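PDB 2EF7: hypothetical protein ST2348 from Sulfolobus tokodaii, which is of unknown function but carries a pair of CBS domains, modules that in many relatives bind adenosine-containing ligands and regulate their host proteins. Local coordinates for residues K45-I50 / E71-S76; Q13-T18 / G36-V41. One frame throughout, in Å; residues are numbered along the deposited sequence.

Contact 1 of 2, residues K45-I50 / E71-S76; sequences KPVGII and EFMTAS
Ile50 meets Phe72 and Met73, a selenomethionine, where strand 45-51 takes on its short antiparallel neighbour, strand 74-75. The pairing adds an edge strand to the mixed sheet that also holds strand 37-42. Its two segments come from the sequence ranges of the two CBS domains.

The tight part is the apolar side. Ile50 CG1 lies 3.5 Å from Met73 CB, and the two side chains cross at about a right angle. Ile50 CD1 reaches Phe72 CZ at 3.8 Å. Ile26 and Ile55, from helices 23-33 and 52-60, touch both Ile50 and Phe72. Met73 CG sits between the backbone N and the carbonyl carbon (chi1 71°), and the chain is extended beyond it. SE comes to rest 3.9 Å from Gly48 CA. The bare CA of Gly48 lets both this selenium and Thr74 O come close. The terminal CE lies 3.5 Å from Val47 O. Val47 and Gly48 both face Val40 and form a classic beta bulge on the other edge of their strand. Gly48 and Ala75 form a non-hydrogen-bonded pair.

Ile49 and Thr74 form a hydrogen-bonded pair. Thr74 N gives a 2.8 Å bond to Ile49 O, and Ile49 N returns one of 3.0 Å to Thr74 O.

The face that carries Ile49 and Thr74 is looser and more open, and Thr74 is exposed there. The two side chains lie side by side and point the same way, with CG2 of Ile49 3.8 Å from CB of Thr74. Thr74 OG1 is held by Asp54 OD2. At the far end a single backbone bond remains: Ser76 N points almost straight (179°) at Val47 O, 3.2 Å away, from 47° above the carbonyl plane.

Contact 2 of 2, residues Q13-T18 / G36-V41; sequences QVISVT and GSVIVV
Val38 touches both Ile15 and Val17 with its two methyl groups. CG1 is anti to the carbonyl carbon (chi1 -65°) and lies 3.8 Å from Ile15 CG2. The other methyl, CG2, meets Val17 CG2 at 3.9 Å. The Val17 and Val38 side chains cross at about a right angle. An alanine here would probably leave a gap beside these Ile15 and Val17 methyls and let both side chains shift.

Three backbone bonds set the spacing. Ile39 N binds Ile15 O at 3.0 Å, in the carbonyl plane. Val17 N binds Ile39 O at 2.9 Å, and Val41 N binds Val17 O at 2.9 Å. They alternate between the segments, as parallel strands require. This is the strand pair of a beta-alpha-beta unit: strand 16-18, helix 23-33, strand 37-42.

The helix covers the Val38 side. Ile26 and Met30 touch Val38, while Val29 and Lys33 touch Ile15. Ser16, Ile39 and Val41 occupy the other face of the sheet. There Ser16 CB lies 3.9 Å from Val41 CG1. Strand 110-115 of the second CBS domain packs on this face, with Leu110 against both Ile39 and Val41 and Ile113 against Ile39. At the exposed end, Thr18 OG1 is hydrogen-bonded to Asp20 OD1.

From the N terminus, contact 2 comes first. It closes the loop that carries helix 23-33 and brings strand 37-42 beside strand 16-18. The chain then turns back at once into strand 45-51. After helix 52-60 and the following connection, contact 1 closes the second loop. The two loops are in series; neither nests in nor crosses the other. Their inner strands are neighbours in one sheet, joined by probable hydrogen bonds such as Val47 N to Val40 O at 2.8 Å. Within this chain, contact 2 adds one outermost strand of the sheet and contact 1 the other, just before the chain enters the second CBS sheet.

Contact 1 of 2, residues K45-I50 / E71-S76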
ATOM      1  N   LYS A  45      20.396  18.422 -16.419  1.00 24.57           N
ATOM      2  CA  LYS A  45      19.164  18.978 -15.877  1.00 30.15           C
ATOM      3  C   LYS A  45      17.940  18.339 -16.516  1.00 24.89           C
ATOM      4  O   LYS A  45      17.846  18.264 -17.735  1.00 24.10           O
ATOM      5  CB  LYS A  45      19.156  20.494 -16.077  1.00 30.74           C
ATOM      6  CG  LYS A  45      20.334  21.176 -15.367  1.00 37.53           C
ATOM      7  CD  LYS A  45      20.326  22.681 -15.560  1.00 46.62           C
ATOM      8  CE  LYS A  45      21.378  23.372 -14.684  1.00 47.16           C
ATOM      9  NZ  LYS A  45      22.751  22.851 -14.917  1.00 49.04           N
ATOM     10  N   PRO A  46      16.985  17.870 -15.689  1.00 25.53           N
ATOM     11  CA  PRO A  46      15.741  17.220 -16.126  1.00 23.74           C
ATOM     12  C   PRO A  46      14.877  18.117 -17.009  1.00 26.63           C
ATOM     13  O   PRO A  46      14.542  19.227 -16.609  1.00 26.30           O
ATOM     14  CB  PRO A  46      15.020  16.905 -14.812  1.00 20.99           C
ATOM     15  CG  PRO A  46      16.103  16.896 -13.782  1.00 29.43           C
ATOM     16  CD  PRO A  46      17.007  18.015 -14.223  1.00 24.49           C
ATOM     17  N   VAL A  47      14.511  17.640 -18.199  1.00 25.20           N
ATOM     18  CA  VAL A  47      13.649  18.412 -19.096  1.00 21.04           C
ATOM     19  C   VAL A  47      12.412  17.610 -19.481  1.00 25.14           C
ATOM     20  O   VAL A  47      11.530  18.099 -20.185  1.00 28.96           O
ATOM     21  CB  VAL A  47      14.373  18.844 -20.380  1.00 19.07           C
ATOM     22  CG1 VAL A  47      15.339  19.974 -20.073  1.00 26.02           C
ATOM     23  CG2 VAL A  47      15.107  17.664 -20.983  1.00 22.56           C
ATOM     24  N   GLY A  48      12.340  16.375 -19.010  1.00 25.71           N
ATOM     25  CA  GLY A  48      11.186  15.561 -19.332  1.00 25.77           C
ATOM     26  C   GLY A  48      11.337  14.118 -18.902  1.00 23.94           C
ATOM     27  O   GLY A  48      12.255  13.766 -18.157  1.00 22.60           O
ATOM     28  N   ILE A  49      10.421  13.283 -19.381  1.00 24.92           N
ATOM     29  CA  ILE A  49      10.432  11.867 -19.060  1.00 24.12           C
ATOM     30  C   ILE A  49       9.877  11.058 -20.230  1.00 26.34           C
ATOM     31  O   ILE A  49       8.981  11.507 -20.942  1.00 24.62           O
ATOM     32  CB  ILE A  49       9.587  11.584 -17.796  1.00 29.68           C
ATOM     33  CG1 ILE A  49       9.717  10.115 -17.399  1.00 28.93           C
ATOM     34  CG2 ILE A  49       8.133  11.933 -18.051  1.00 32.38           C
ATOM     35  CD1 ILE A  49       8.909   9.743 -16.159  1.00 35.98           C
ATOM     36  N   ILE A  50      10.442   9.872 -20.428  1.00 23.29           N
ATOM     37  CA  ILE A  50      10.003   8.972 -21.486  1.00 23.69           C
ATOM     38  C   ILE A  50       9.586   7.661 -20.833  1.00 26.40           C
ATOM     39  O   ILE A  50      10.386   7.022 -20.148  1.00 27.95           O
ATOM     40  CB  ILE A  50      11.137   8.691 -22.505  1.00 26.34           C
ATOM     41  CG1 ILE A  50      11.418   9.949 -23.333  1.00 28.60           C
ATOM     42  CG2 ILE A  50      10.749   7.535 -23.411  1.00 21.32           C
ATOM     43  CD1 ILE A  50      12.646   9.857 -24.231  1.00 23.80           C
ATOM     44  N   GLU A  71      11.768  15.004 -28.898  1.00 32.69           N
ATOM     45  CA  GLU A  71      10.644  15.053 -29.831  1.00 34.54           C
ATOM     46  C   GLU A  71       9.430  14.224 -29.426  1.00 34.54           C
ATOM     47  O   GLU A  71       8.352  14.420 -29.978  1.00 38.98           O
ATOM     48  CB  GLU A  71      11.073  14.600 -31.228  1.00 33.10           C
ATOM     49  CG  GLU A  71      12.217  15.379 -31.849  1.00 47.34           C
ATOM     50  CD  GLU A  71      12.481  14.948 -33.284  1.00 58.45           C
ATOM     51  OE1 GLU A  71      11.619  15.225 -34.146  1.00 63.53           O
ATOM     52  OE2 GLU A  71      13.536  14.324 -33.548  1.00 53.47           O
ATOM     53  N   PHE A  72       9.587  13.300 -28.481  1.00 31.82           N
ATOM     54  CA  PHE A  72       8.451  12.465 -28.094  1.00 26.85           C
ATOM     55  C   PHE A  72       8.295  12.225 -26.607  1.00 32.60           C
ATOM     56  O   PHE A  72       7.383  11.516 -26.176  1.00 33.46           O
ATOM     57  CB  PHE A  72       8.508  11.120 -28.834  1.00 20.68           C
ATOM     58  CG  PHE A  72       9.628  10.215 -28.403  1.00 27.24           C
ATOM     59  CD1 PHE A  72       9.394   9.180 -27.502  1.00 24.56           C
ATOM     60  CD2 PHE A  72      10.912  10.364 -28.936  1.00 27.47           C
ATOM     61  CE1 PHE A  72      10.422   8.296 -27.141  1.00 27.35           C
ATOM     62  CE2 PHE A  72      11.947   9.495 -28.583  1.00 25.96           C
ATOM     63  CZ  PHE A  72      11.703   8.457 -27.686  1.00 28.79           C
HETATM   64  N   MSE A  73       9.181  12.817 -25.818  1.00 27.17           N
HETATM   65  CA  MSE A  73       9.117  12.669 -24.371  1.00 29.15           C
HETATM   66  C   MSE A  73       7.911  13.446 -23.845  1.00 31.49           C
HETATM   67  O   MSE A  73       7.252  14.171 -24.587  1.00 29.48           O
HETATM   68  CB  MSE A  73      10.375  13.271 -23.739  1.00 25.89           C
HETATM   69  CG  MSE A  73      10.395  14.790 -23.835  1.00 28.94           C
HETATM   70 SE   MSE A  73      11.992  15.620 -23.149  1.00 33.87          SE
HETATM   71  CE  MSE A  73      11.584  17.489 -23.613  1.00 22.95           C
ATOM     72  N   THR A  74       7.615  13.273 -22.563  1.00 30.84           N
ATOM     73  CA  THR A  74       6.558  14.041 -21.925  1.00 34.76           C
ATOM     74  C   THR A  74       7.388  15.187 -21.347  1.00 32.77           C
ATOM     75  O   THR A  74       8.225  14.960 -20.470  1.00 31.53           O
ATOM     76  CB  THR A  74       5.894  13.266 -20.775  1.00 36.85           C
ATOM     77  OG1 THR A  74       5.104  12.195 -21.310  1.00 45.27           O
ATOM     78  CG2 THR A  74       5.009  14.194 -19.955  1.00 37.13           C
ATOM     79  N   ALA A  75       7.195  16.400 -21.860  1.00 29.23           N
ATOM     80  CA  ALA A  75       7.963  17.546 -21.388  1.00 29.20           C
ATOM     81  C   ALA A  75       7.557  17.967 -19.989  1.00 29.77           C
ATOM     82  O   ALA A  75       6.374  17.985 -19.659  1.00 36.25           O
ATOM     83  CB  ALA A  75       7.807  18.726 -22.346  1.00 26.28           C
ATOM     84  N   SER A  76       8.550  18.298 -19.170  1.00 31.27           N
ATOM     85  CA  SER A  76       8.305  18.743 -17.799  1.00 31.94           C
ATOM     86  C   SER A  76       9.548  19.322 -17.150  1.00 30.86           C
ATOM     87  O   SER A  76      10.624  18.718 -17.180  1.00 25.13           O
ATOM     88  CB  SER A  76       7.797  17.595 -16.932  1.00 36.64           C
ATOM     89  OG  SER A  76       7.676  18.030 -15.589  1.00 34.88           O
TER

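Contact 2 of 2, residues Q13-T18 / G36-V41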
ATOM      1  N   GLN A  13      20.314   6.881  -8.097  1.00 46.15           N
ATOM      2  CA  GLN A  13      20.798   6.036  -9.183  1.00 51.91           C
ATOM      3  C   GLN A  13      19.705   5.848 -10.235  1.00 50.15           C
ATOM      4  O   GLN A  13      19.459   4.728 -10.686  1.00 53.50           O
ATOM      5  CB  GLN A  13      21.205   4.656  -8.646  1.00 57.31           C
ATOM      6  CG  GLN A  13      22.067   4.684  -7.395  1.00 67.38           C
ATOM      7  CD  GLN A  13      23.369   5.427  -7.601  1.00 72.65           C
ATOM      8  OE1 GLN A  13      24.179   5.059  -8.454  1.00 77.29           O
ATOM      9  NE2 GLN A  13      23.579   6.484  -6.820  1.00 75.54           N
ATOM     10  N   VAL A  14      19.034   6.931 -10.615  1.00 38.33           N
ATOM     11  CA  VAL A  14      17.984   6.822 -11.623  1.00 33.92           C
ATOM     12  C   VAL A  14      18.644   6.864 -12.990  1.00 32.90           C
ATOM     13  O   VAL A  14      19.768   7.331 -13.118  1.00 32.05           O
ATOM     14  CB  VAL A  14      16.967   7.970 -11.504  1.00 33.44           C
ATOM     15  CG1 VAL A  14      16.319   7.935 -10.130  1.00 34.38           C
ATOM     16  CG2 VAL A  14      17.655   9.304 -11.736  1.00 29.28           C
ATOM     17  N   ILE A  15      17.951   6.376 -14.012  1.00 28.31           N
ATOM     18  CA  ILE A  15      18.515   6.364 -15.350  1.00 22.97           C
ATOM     19  C   ILE A  15      18.013   7.529 -16.177  1.00 26.55           C
ATOM     20  O   ILE A  15      16.810   7.802 -16.211  1.00 25.66           O
ATOM     21  CB  ILE A  15      18.163   5.059 -16.083  1.00 26.64           C
ATOM     22  CG1 ILE A  15      18.674   3.862 -15.277  1.00 27.20           C
ATOM     23  CG2 ILE A  15      18.751   5.077 -17.480  1.00 18.44           C
ATOM     24  CD1 ILE A  15      20.179   3.853 -15.074  1.00 34.99           C
ATOM     25  N   SER A  16      18.936   8.206 -16.857  1.00 22.22           N
ATOM     26  CA  SER A  16      18.578   9.335 -17.703  1.00 24.63           C
ATOM     27  C   SER A  16      19.226   9.216 -19.074  1.00 25.01           C
ATOM     28  O   SER A  16      20.207   8.505 -19.238  1.00 22.12           O
ATOM     29  CB  SER A  16      19.044  10.640 -17.063  1.00 21.75           C
ATOM     30  OG  SER A  16      20.459  10.712 -17.068  1.00 24.80           O
ATOM     31  N   VAL A  17      18.671   9.927 -20.049  1.00 23.82           N
ATOM     32  CA  VAL A  17      19.207   9.947 -21.409  1.00 22.03           C
ATOM     33  C   VAL A  17      19.201  11.405 -21.815  1.00 22.33           C
ATOM     34  O   VAL A  17      18.376  12.178 -21.321  1.00 28.45           O
ATOM     35  CB  VAL A  17      18.326   9.127 -22.404  1.00 23.61           C
ATOM     36  CG1 VAL A  17      18.249   7.667 -21.953  1.00 17.22           C
ATOM     37  CG2 VAL A  17      16.926   9.747 -22.509  1.00 19.85           C
ATOM     38  N   THR A  18      20.109  11.792 -22.701  1.00 22.52           N
ATOM     39  CA  THR A  18      20.176  13.181 -23.125  1.00 26.22           C
ATOM     40  C   THR A  18      19.023  13.498 -24.063  1.00 31.21           C
ATOM     41  O   THR A  18      18.458  12.605 -24.693  1.00 22.52           O
ATOM     42  CB  THR A  18      21.505  13.494 -23.835  1.00 28.09           C
ATOM     43  OG1 THR A  18      21.546  12.817 -25.091  1.00 27.30           O
ATOM     44  CG2 THR A  18      22.670  13.024 -22.993  1.00 31.74           C
ATOM     45  N   GLY A  36      10.868   0.995 -16.686  1.00 25.98           N
ATOM     46  CA  GLY A  36       9.740   1.466 -17.476  1.00 26.77           C
ATOM     47  C   GLY A  36       9.732   2.926 -17.902  1.00 28.07           C
ATOM     48  O   GLY A  36       8.758   3.393 -18.510  1.00 23.20           O
ATOM     49  N   SER A  37      10.802   3.652 -17.584  1.00 21.62           N
ATOM     50  CA  SER A  37      10.904   5.061 -17.948  1.00 22.31           C
ATOM     51  C   SER A  37      12.295   5.613 -17.637  1.00 26.39           C
ATOM     52  O   SER A  37      13.044   5.044 -16.850  1.00 26.34           O
ATOM     53  CB  SER A  37       9.861   5.887 -17.178  1.00 18.07           C
ATOM     54  OG  SER A  37      10.118   5.834 -15.783  1.00 28.17           O
ATOM     55  N   VAL A  38      12.635   6.726 -18.266  1.00 25.29           N
ATOM     56  CA  VAL A  38      13.914   7.362 -18.019  1.00 23.12           C
ATOM     57  C   VAL A  38      13.697   8.861 -17.985  1.00 24.28           C
ATOM     58  O   VAL A  38      12.752   9.380 -18.572  1.00 23.65           O
ATOM     59  CB  VAL A  38      14.962   7.041 -19.122  1.00 28.72           C
ATOM     60  CG1 VAL A  38      15.301   5.558 -19.112  1.00 29.55           C
ATOM     61  CG2 VAL A  38      14.430   7.460 -20.489  1.00 31.17           C
ATOM     62  N   ILE A  39      14.570   9.555 -17.280  1.00 19.57           N
ATOM     63  CA  ILE A  39      14.495  11.002 -17.209  1.00 23.54           C
ATOM     64  C   ILE A  39      15.285  11.533 -18.391  1.00 18.75           C
ATOM     65  O   ILE A  39      16.355  11.018 -18.699  1.00 25.96           O
ATOM     66  CB  ILE A  39      15.159  11.521 -15.927  1.00 23.34           C
ATOM     67  CG1 ILE A  39      14.449  10.932 -14.712  1.00 25.87           C
ATOM     68  CG2 ILE A  39      15.147  13.054 -15.911  1.00 20.57           C
ATOM     69  CD1 ILE A  39      12.966  11.292 -14.643  1.00 27.37           C
ATOM     70  N   VAL A  40      14.756  12.540 -19.075  1.00 23.47           N
ATOM     71  CA  VAL A  40      15.497  13.127 -20.180  1.00 18.34           C
ATOM     72  C   VAL A  40      16.197  14.360 -19.596  1.00 26.16           C
ATOM     73  O   VAL A  40      15.555  15.178 -18.923  1.00 21.75           O
ATOM     74  CB  VAL A  40      14.579  13.570 -21.324  1.00 22.14           C
ATOM     75  CG1 VAL A  40      15.424  14.128 -22.454  1.00 20.20           C
ATOM     76  CG2 VAL A  40      13.710  12.380 -21.806  1.00 22.36           C
ATOM     77  N   VAL A  41      17.505  14.474 -19.814  1.00 22.96           N
ATOM     78  CA  VAL A  41      18.244  15.616 -19.301  1.00 23.74           C
ATOM     79  C   VAL A  41      18.891  16.434 -20.396  1.00 31.67           C
ATOM     80  O   VAL A  41      19.153  15.950 -21.502  1.00 24.61           O
ATOM     81  CB  VAL A  41      19.363  15.220 -18.295  1.00 24.52           C
ATOM     82  CG1 VAL A  41      18.762  14.527 -17.083  1.00 18.65           C
ATOM     83  CG2 VAL A  41      20.397  14.340 -18.965  1.00 19.06           C
TER